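Long-range contact in putative phosphomannomutase (Thermus thermophilus, PDB 1TUO), which probably isomerises sugar phosphates by moving the phosphate within the molecule, as a magnesium-dependent member of the phosphohexose mutase family: residues V313-C327 and E332-R346. Sequence-based numbering, arbitrary orientation.
Sequences VGFKWIKEEFLKGDC and EESGGVGYPEHLPER
Phe315 and Phe322 press against strand 337-339 and the turns flanking it, where helix 315-322 packs on this edge strand of the four-stranded mixed sheet in the alpha/beta/alpha domain III of the phosphohexose mutase family. Phe315 is a worked example of one ring joining a helix to the loops around an edge strand. With CG anti to the backbone N (chi1 -168°), its CB lies over a face of the Arg346 guanidinium, 3.8 Å from NH1, and 3.4 Å from Glu332 OE1. Further out, CD2 and CE2 meet Arg346 CG, CE2 at 3.3 Å. On the other rim CE1 approaches Pro344 O, near the ring plane, and CZ touches the backbone of Glu345. Arg346 NH1 donates a hydrogen bond, part of a salt bridge, to Glu332 OE2 at 2.8 Å, in the guanidinium plane; the carboxylate stands nearly perpendicular (82°) to the Phe315 ring. An alanine in place of Arg346 would probably leave Glu332 OE2 without its charged mate, the carboxylate less firmly held, and a gap beside CD2 and CE2 of Phe315. Nearer the helix end, Pro340 CD sits over a face of Phe322, a CH-pi contact 3.9 Å from the ring centroid. Just before the helix, a water accepts from Gly314 N and donates to Glu332 OE1, both at 2.7 Å.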
ATOM      1  N   VAL A 313      12.991  -4.635  -2.244  1.00 28.68           N
ATOM      2  CA  VAL A 313      11.565  -4.432  -2.462  1.00 28.86           C
ATOM      3  C   VAL A 313      10.783  -5.614  -1.888  1.00 29.72           C
ATOM      4  O   VAL A 313      11.169  -6.774  -2.052  1.00 31.25           O
ATOM      5  CB  VAL A 313      11.243  -4.268  -3.962  1.00 28.95           C
ATOM      6  CG1 VAL A 313       9.730  -4.231  -4.173  1.00 29.64           C
ATOM      7  CG2 VAL A 313      11.876  -2.988  -4.485  1.00 28.22           C
ATOM      8  N   GLY A 314       9.683  -5.301  -1.215  1.00 28.60           N
ATOM      9  CA  GLY A 314       8.851  -6.312  -0.590  1.00 29.08           C
ATOM     10  C   GLY A 314       8.526  -5.773   0.786  1.00 28.76           C
ATOM     11  O   GLY A 314       9.435  -5.522   1.575  1.00 28.07           O
ATOM     12  N   PHE A 315       7.246  -5.588   1.091  1.00 27.62           N
ATOM     13  CA  PHE A 315       6.880  -5.026   2.385  1.00 27.64           C
ATOM     14  C   PHE A 315       7.269  -5.898   3.575  1.00 27.50           C
ATOM     15  O   PHE A 315       7.371  -5.407   4.701  1.00 26.20           O
ATOM     16  CB  PHE A 315       5.385  -4.707   2.430  1.00 28.29           C
ATOM     17  CG  PHE A 315       4.986  -3.861   3.607  1.00 28.25           C
ATOM     18  CD1 PHE A 315       4.530  -4.449   4.785  1.00 29.64           C
ATOM     19  CD2 PHE A 315       5.094  -2.478   3.551  1.00 28.33           C
ATOM     20  CE1 PHE A 315       4.190  -3.666   5.887  1.00 28.54           C
ATOM     21  CE2 PHE A 315       4.757  -1.689   4.647  1.00 29.57           C
ATOM     22  CZ  PHE A 315       4.303  -2.286   5.817  1.00 28.33           C
ATOM     23  N   LYS A 316       7.506  -7.182   3.326  1.00 27.11           N
ATOM     24  CA  LYS A 316       7.895  -8.086   4.400  1.00 28.12           C
ATOM     25  C   LYS A 316       9.138  -7.553   5.111  1.00 27.30           C
ATOM     26  O   LYS A 316       9.266  -7.681   6.334  1.00 26.93           O
ATOM     27  CB  LYS A 316       8.177  -9.488   3.848  1.00 29.98           C
ATOM     28  CG  LYS A 316       9.320  -9.553   2.847  1.00 34.00           C
ATOM     29  CD  LYS A 316       9.580 -10.983   2.392  1.00 37.68           C
ATOM     30  CE  LYS A 316      10.596 -11.017   1.266  1.00 38.83           C
ATOM     31  NZ  LYS A 316      11.733 -11.236   2.158  1.00 41.18           N
ATOM     32  N   TRP A 317      10.047  -6.952   4.347  1.00 25.77           N
ATOM     33  CA  TRP A 317      11.279  -6.415   4.921  1.00 25.20           C
ATOM     34  C   TRP A 317      11.008  -5.233   5.847  1.00 24.16           C
ATOM     35  O   TRP A 317      11.704  -5.047   6.842  1.00 21.93           O
ATOM     36  CB  TRP A 317      12.253  -5.958   3.828  1.00 26.22           C
ATOM     37  CG  TRP A 317      12.747  -7.037   2.910  1.00 30.84           C
ATOM     38  CD1 TRP A 317      12.146  -7.480   1.760  1.00 31.44           C
ATOM     39  CD2 TRP A 317      13.969  -7.776   3.033  1.00 31.88           C
ATOM     40  NE1 TRP A 317      12.926  -8.444   1.159  1.00 32.53           N
ATOM     41  CE2 TRP A 317      14.049  -8.645   1.920  1.00 33.25           C
ATOM     42  CE3 TRP A 317      15.007  -7.789   3.978  1.00 32.83           C
ATOM     43  CZ2 TRP A 317      15.126  -9.518   1.724  1.00 33.62           C
ATOM     44  CZ3 TRP A 317      16.079  -8.657   3.783  1.00 32.65           C
ATOM     45  CH2 TRP A 317      16.128  -9.509   2.664  1.00 34.25           C
ATOM     46  N   ILE A 318      10.011  -4.423   5.506  1.00 21.74           N
ATOM     47  CA  ILE A 318       9.666  -3.264   6.320  1.00 22.14           C
ATOM     48  C   ILE A 318       8.958  -3.718   7.595  1.00 21.64           C
ATOM     49  O   ILE A 318       9.202  -3.185   8.676  1.00 21.19           O
ATOM     50  CB  ILE A 318       8.765  -2.280   5.523  1.00 21.03           C
ATOM     51  CG1 ILE A 318       9.560  -1.714   4.340  1.00 22.14           C
ATOM     52  CG2 ILE A 318       8.279  -1.150   6.423  1.00 21.64           C
ATOM     53  CD1 ILE A 318       8.752  -0.835   3.403  1.00 21.24           C
ATOM     54  N   LYS A 319       8.082  -4.710   7.468  1.00 20.61           N
ATOM     55  CA  LYS A 319       7.365  -5.228   8.625  1.00 21.18           C
ATOM     56  C   LYS A 319       8.345  -5.795   9.654  1.00 21.75           C
ATOM     57  O   LYS A 319       8.212  -5.535  10.849  1.00 22.07           O
ATOM     58  CB  LYS A 319       6.371  -6.314   8.191  1.00 22.28           C
ATOM     59  CG  LYS A 319       5.718  -7.072   9.345  1.00 21.11           C
ATOM     60  CD  LYS A 319       4.454  -7.784   8.863  1.00 21.85           C
ATOM     61  CE  LYS A 319       3.960  -8.803   9.886  1.00 20.97           C
ATOM     62  NZ  LYS A 319       4.823 -10.023   9.898  1.00 20.05           N
ATOM     63  N   GLU A 320       9.334  -6.553   9.192  1.00 21.90           N
ATOM     64  CA  GLU A 320      10.317  -7.127  10.111  1.00 22.21           C
ATOM     65  C   GLU A 320      10.954  -6.022  10.948  1.00 21.96           C
ATOM     66  O   GLU A 320      11.084  -6.149  12.168  1.00 22.95           O
ATOM     67  CB  GLU A 320      11.417  -7.881   9.350  1.00 23.32           C
ATOM     68  CG  GLU A 320      12.443  -8.545  10.279  1.00 24.93           C
ATOM     69  CD  GLU A 320      13.476  -9.380   9.533  1.00 28.23           C
ATOM     70  OE1 GLU A 320      14.446  -8.804   8.990  1.00 26.53           O
ATOM     71  OE2 GLU A 320      13.307 -10.616   9.488  1.00 28.88           O
ATOM     72  N   GLU A 321      11.338  -4.929  10.297  1.00 20.74           N
ATOM     73  CA  GLU A 321      11.966  -3.823  11.010  1.00 22.17           C
ATOM     74  C   GLU A 321      11.006  -3.102  11.953  1.00 22.49           C
ATOM     75  O   GLU A 321      11.400  -2.682  13.039  1.00 22.05           O
ATOM     76  CB  GLU A 321      12.596  -2.844  10.012  1.00 22.45           C
ATOM     77  CG  GLU A 321      13.746  -3.474   9.229  1.00 24.44           C
ATOM     78  CD  GLU A 321      14.708  -4.241  10.136  1.00 25.33           C
ATOM     79  OE1 GLU A 321      14.829  -5.477   9.984  1.00 24.48           O
ATOM     80  OE2 GLU A 321      15.334  -3.605  11.011  1.00 23.52           O
ATOM     81  N   PHE A 322       9.748  -2.960  11.545  1.00 22.70           N
ATOM     82  CA  PHE A 322       8.752  -2.309  12.392  1.00 23.62           C
ATOM     83  C   PHE A 322       8.626  -3.055  13.720  1.00 25.50           C
ATOM     84  O   PHE A 322       8.576  -2.446  14.792  1.00 24.21           O
ATOM     85  CB  PHE A 322       7.386  -2.320  11.703  1.00 23.15           C
ATOM     86  CG  PHE A 322       7.119  -1.121  10.836  1.00 24.97           C
ATOM     87  CD1 PHE A 322       8.159  -0.408  10.250  1.00 24.38           C
ATOM     88  CD2 PHE A 322       5.805  -0.738  10.565  1.00 25.92           C
ATOM     89  CE1 PHE A 322       7.901   0.668   9.405  1.00 24.99           C
ATOM     90  CE2 PHE A 322       5.532   0.338   9.718  1.00 26.27           C
ATOM     91  CZ  PHE A 322       6.584   1.042   9.135  1.00 26.56           C
ATOM     92  N   LEU A 323       8.573  -4.380  13.636  1.00 26.61           N
ATOM     93  CA  LEU A 323       8.427  -5.208  14.825  1.00 29.75           C
ATOM     94  C   LEU A 323       9.600  -5.048  15.795  1.00 31.15           C
ATOM     95  O   LEU A 323       9.511  -5.454  16.954  1.00 30.46           O
ATOM     96  CB  LEU A 323       8.232  -6.674  14.416  1.00 29.74           C
ATOM     97  CG  LEU A 323       6.961  -6.921  13.583  1.00 31.78           C
ATOM     98  CD1 LEU A 323       6.863  -8.386  13.186  1.00 31.81           C
ATOM     99  CD2 LEU A 323       5.731  -6.509  14.383  1.00 32.46           C
ATOM    100  N   LYS A 324      10.689  -4.441  15.322  1.00 32.86           N
ATOM    101  CA  LYS A 324      11.859  -4.197  16.166  1.00 34.68           C
ATOM    102  C   LYS A 324      11.467  -3.115  17.176  1.00 35.12           C
ATOM    103  O   LYS A 324      12.021  -3.042  18.274  1.00 35.47           O
ATOM    104  CB  LYS A 324      13.050  -3.730  15.311  1.00 36.30           C
ATOM    105  CG  LYS A 324      14.395  -3.716  16.043  1.00 39.83           C
ATOM    106  CD  LYS A 324      15.570  -3.331  15.122  1.00 40.16           C
ATOM    107  CE  LYS A 324      15.761  -4.327  13.972  1.00 40.86           C
ATOM    108  NZ  LYS A 324      16.934  -4.007  13.083  1.00 36.39           N
ATOM    109  N   GLY A 325      10.515  -2.271  16.785  1.00 34.54           N
ATOM    110  CA  GLY A 325      10.018  -1.224  17.665  1.00 34.46           C
ATOM    111  C   GLY A 325      10.772   0.092  17.745  1.00 34.52           C
ATOM    112  O   GLY A 325      10.538   0.880  18.667  1.00 34.90           O
ATOM    113  N   ASP A 326      11.654   0.351  16.788  1.00 33.47           N
ATOM    114  CA  ASP A 326      12.432   1.585  16.800  1.00 32.39           C
ATOM    115  C   ASP A 326      12.262   2.392  15.510  1.00 29.87           C
ATOM    116  O   ASP A 326      13.157   3.141  15.123  1.00 30.51           O
ATOM    117  CB  ASP A 326      13.912   1.249  17.018  1.00 36.63           C
ATOM    118  CG  ASP A 326      14.757   2.475  17.320  1.00 41.34           C
ATOM    119  OD1 ASP A 326      15.997   2.333  17.415  1.00 44.78           O
ATOM    120  OD2 ASP A 326      14.189   3.578  17.470  1.00 44.64           O
ATOM    121  N   CYS A 327      11.111   2.247  14.856  1.00 27.34           N
ATOM    122  CA  CYS A 327      10.836   2.963  13.606  1.00 24.51           C
ATOM    123  C   CYS A 327       9.674   3.948  13.777  1.00 23.97           C
ATOM    124  O   CYS A 327       8.865   3.800  14.697  1.00 23.95           O
ATOM    125  CB  CYS A 327      10.465   1.970  12.498  1.00 23.86           C
ATOM    126  SG  CYS A 327      11.620   0.612  12.207  1.00 24.42           S
ATOM    127  N   GLU A 332       7.268   2.561   0.558  1.00 22.38           N
ATOM    128  CA  GLU A 332       7.682   1.993  -0.713  1.00 24.69           C
ATOM    129  C   GLU A 332       7.492   3.029  -1.815  1.00 25.43           C
ATOM    130  O   GLU A 332       6.803   4.031  -1.629  1.00 27.12           O
ATOM    131  CB  GLU A 332       6.844   0.760  -1.025  1.00 24.48           C
ATOM    132  CG  GLU A 332       6.996  -0.361  -0.026  1.00 27.97           C
ATOM    133  CD  GLU A 332       6.090  -1.522  -0.350  1.00 30.35           C
ATOM    134  OE1 GLU A 332       6.453  -2.670  -0.030  1.00 32.09           O
ATOM    135  OE2 GLU A 332       5.007  -1.276  -0.922  1.00 32.52           O
ATOM    136  N   GLU A 333       8.099   2.777  -2.964  1.00 26.21           N
ATOM    137  CA  GLU A 333       8.000   3.687  -4.095  1.00 28.04           C
ATOM    138  C   GLU A 333       6.645   3.586  -4.793  1.00 27.71           C
ATOM    139  O   GLU A 333       6.367   4.336  -5.728  1.00 27.34           O
ATOM    140  CB  GLU A 333       9.125   3.387  -5.087  1.00 30.18           C
ATOM    141  CG  GLU A 333       9.562   1.937  -5.074  1.00 35.25           C
ATOM    142  CD  GLU A 333       8.422   0.979  -5.353  1.00 36.17           C
ATOM    143  OE1 GLU A 333       8.305  -0.036  -4.631  1.00 34.74           O
ATOM    144  OE2 GLU A 333       7.647   1.240  -6.298  1.00 40.40           O
ATOM    145  N   SER A 334       5.805   2.670  -4.319  1.00 29.00           N
ATOM    146  CA  SER A 334       4.486   2.447  -4.913  1.00 30.09           C
ATOM    147  C   SER A 334       3.301   3.114  -4.224  1.00 29.59           C
ATOM    148  O   SER A 334       2.154   2.908  -4.628  1.00 29.98           O
ATOM    149  CB  SER A 334       4.216   0.947  -5.015  1.00 31.70           C
ATOM    150  OG  SER A 334       5.086   0.351  -5.957  1.00 38.63           O
ATOM    151  N   GLY A 335       3.565   3.902  -3.187  1.00 26.46           N
ATOM    152  CA  GLY A 335       2.482   4.584  -2.504  1.00 25.72           C
ATOM    153  C   GLY A 335       2.062   3.942  -1.197  1.00 23.99           C
ATOM    154  O   GLY A 335       1.213   4.477  -0.482  1.00 26.87           O
ATOM    155  N   GLY A 336       2.637   2.785  -0.892  1.00 24.71           N
ATOM    156  CA  GLY A 336       2.299   2.111   0.350  1.00 21.75           C
ATOM    157  C   GLY A 336       3.132   2.699   1.474  1.00 21.72           C
ATOM    158  O   GLY A 336       4.352   2.802   1.357  1.00 20.96           O
ATOM    159  N   VAL A 337       2.473   3.091   2.557  1.00 21.08           N
ATOM    160  CA  VAL A 337       3.162   3.665   3.709  1.00 19.55           C
ATOM    161  C   VAL A 337       2.617   3.011   4.973  1.00 20.01           C
ATOM    162  O   VAL A 337       1.406   2.831   5.111  1.00 21.18           O
ATOM    163  CB  VAL A 337       2.927   5.182   3.828  1.00 19.21           C
ATOM    164  CG1 VAL A 337       3.823   5.757   4.933  1.00 20.96           C
ATOM    165  CG2 VAL A 337       3.202   5.868   2.488  1.00 20.46           C
ATOM    166  N   GLY A 338       3.517   2.665   5.887  1.00 20.95           N
ATOM    167  CA  GLY A 338       3.116   2.045   7.136  1.00 21.58           C
ATOM    168  C   GLY A 338       3.523   2.901   8.324  1.00 22.52           C
ATOM    169  O   GLY A 338       4.523   3.619   8.277  1.00 21.64           O
ATOM    170  N   TYR A 339       2.742   2.810   9.392  1.00 22.82           N
ATOM    171  CA  TYR A 339       2.973   3.577  10.611  1.00 23.32           C
ATOM    172  C   TYR A 339       3.031   2.569  11.757  1.00 25.09           C
ATOM    173  O   TYR A 339       2.007   2.039  12.188  1.00 24.26           O
ATOM    174  CB  TYR A 339       1.823   4.570  10.780  1.00 23.70           C
ATOM    175  CG  TYR A 339       1.604   5.370   9.513  1.00 23.19           C
ATOM    176  CD1 TYR A 339       2.425   6.459   9.193  1.00 22.75           C
ATOM    177  CD2 TYR A 339       0.638   4.982   8.586  1.00 20.96           C
ATOM    178  CE1 TYR A 339       2.286   7.133   7.975  1.00 22.94           C
ATOM    179  CE2 TYR A 339       0.496   5.642   7.373  1.00 21.31           C
ATOM    180  CZ  TYR A 339       1.319   6.714   7.070  1.00 21.44           C
ATOM    181  OH  TYR A 339       1.173   7.350   5.855  1.00 20.96           O
ATOM    182  N   PRO A 340       4.245   2.292  12.256  1.00 26.10           N
ATOM    183  CA  PRO A 340       4.518   1.345  13.343  1.00 27.77           C
ATOM    184  C   PRO A 340       3.592   1.335  14.559  1.00 27.64           C
ATOM    185  O   PRO A 340       3.162   0.267  14.999  1.00 28.40           O
ATOM    186  CB  PRO A 340       5.982   1.639  13.706  1.00 28.71           C
ATOM    187  CG  PRO A 340       6.198   3.049  13.229  1.00 29.72           C
ATOM    188  CD  PRO A 340       5.452   3.074  11.932  1.00 28.40           C
ATOM    189  N   GLU A 341       3.275   2.505  15.105  1.00 27.43           N
ATOM    190  CA  GLU A 341       2.408   2.558  16.277  1.00 27.95           C
ATOM    191  C   GLU A 341       0.957   2.193  15.969  1.00 26.66           C
ATOM    192  O   GLU A 341       0.138   2.057  16.879  1.00 25.85           O
ATOM    193  CB  GLU A 341       2.491   3.943  16.935  1.00 31.69           C
ATOM    194  CG  GLU A 341       2.851   5.084  15.992  1.00 38.26           C
ATOM    195  CD  GLU A 341       1.996   5.645  14.879  1.00 40.88           C
ATOM    196  OE1 GLU A 341       0.862   5.558  15.328  1.00 44.63           O
ATOM    197  OE2 GLU A 341       2.265   6.255  13.846  1.00 43.64           O
ATOM    198  N   HIS A 342       0.659   2.012  14.684  1.00 24.50           N
ATOM    199  CA  HIS A 342      -0.679   1.660  14.213  1.00 24.18           C
ATOM    200  C   HIS A 342      -0.751   0.163  13.883  1.00 24.83           C
ATOM    201  O   HIS A 342      -1.305  -0.629  14.646  1.00 26.56           O
ATOM    202  CB  HIS A 342      -1.004   2.512  12.974  1.00 23.47           C
ATOM    203  CG  HIS A 342      -2.272   2.133  12.267  1.00 24.13           C
ATOM    204  ND1 HIS A 342      -3.487   2.028  12.907  1.00 24.41           N
ATOM    205  CD2 HIS A 342      -2.516   1.886  10.956  1.00 24.48           C
ATOM    206  CE1 HIS A 342      -4.425   1.732  12.025  1.00 25.90           C
ATOM    207  NE2 HIS A 342      -3.862   1.641  10.831  1.00 24.18           N
ATOM    208  N   LEU A 343      -0.189  -0.209  12.739  1.00 24.80           N
ATOM    209  CA  LEU A 343      -0.173  -1.596  12.278  1.00 23.61           C
ATOM    210  C   LEU A 343       1.061  -1.784  11.403  1.00 22.72           C
ATOM    211  O   LEU A 343       1.481  -0.853  10.717  1.00 22.15           O
ATOM    212  CB  LEU A 343      -1.404  -1.907  11.415  1.00 26.31           C
ATOM    213  CG  LEU A 343      -2.811  -2.102  11.985  1.00 27.87           C
ATOM    214  CD1 LEU A 343      -3.799  -2.169  10.827  1.00 28.19           C
ATOM    215  CD2 LEU A 343      -2.879  -3.372  12.813  1.00 25.20           C
ATOM    216  N   PRO A 344       1.667  -2.981  11.436  1.00 22.10           N
ATOM    217  CA  PRO A 344       2.850  -3.254  10.615  1.00 22.00           C
ATOM    218  C   PRO A 344       2.291  -3.626   9.252  1.00 20.54           C
ATOM    219  O   PRO A 344       2.491  -4.742   8.762  1.00 21.24           O
ATOM    220  CB  PRO A 344       3.491  -4.438  11.327  1.00 22.25           C
ATOM    221  CG  PRO A 344       2.295  -5.188  11.845  1.00 21.58           C
ATOM    222  CD  PRO A 344       1.424  -4.076  12.394  1.00 23.40           C
ATOM    223  N   GLU A 345       1.581  -2.671   8.656  1.00 21.47           N
ATOM    224  CA  GLU A 345       0.909  -2.864   7.376  1.00 20.69           C
ATOM    225  C   GLU A 345       0.775  -1.544   6.612  1.00 20.80           C
ATOM    226  O   GLU A 345       0.842  -0.468   7.203  1.00 21.02           O
ATOM    227  CB  GLU A 345      -0.487  -3.447   7.656  1.00 22.12           C
ATOM    228  CG  GLU A 345      -1.396  -3.587   6.448  1.00 21.50           C
ATOM    229  CD  GLU A 345      -0.967  -4.713   5.538  1.00 23.16           C
ATOM    230  OE1 GLU A 345      -1.398  -5.862   5.771  1.00 23.56           O
ATOM    231  OE2 GLU A 345      -0.188  -4.449   4.601  1.00 23.38           O
ATOM    232  N   ARG A 346       0.596  -1.627   5.297  1.00 19.92           N
ATOM    233  CA  ARG A 346       0.412  -0.428   4.484  1.00 21.25           C
ATOM    234  C   ARG A 346      -1.033   0.013   4.684  1.00 20.44           C
ATOM    235  O   ARG A 346      -1.952  -0.792   4.527  1.00 18.96           O
ATOM    236  CB  ARG A 346       0.660  -0.751   3.009  1.00 24.56           C
ATOM    237  CG  ARG A 346       2.110  -1.076   2.707  1.00 26.92           C
ATOM    238  CD  ARG A 346       2.313  -1.592   1.290  1.00 30.10           C
ATOM    239  NE  ARG A 346       1.801  -2.951   1.122  1.00 32.00           N
ATOM    240  CZ  ARG A 346       2.292  -3.825   0.251  1.00 34.03           C
ATOM    241  NH1 ARG A 346       3.308  -3.482  -0.530  1.00 34.17           N
ATOM    242  NH2 ARG A 346       1.775  -5.044   0.163  1.00 35.16           N
TER
HETATM  243  O   HOH W   1       9.159  -2.816  -0.327  1.00 28.51           O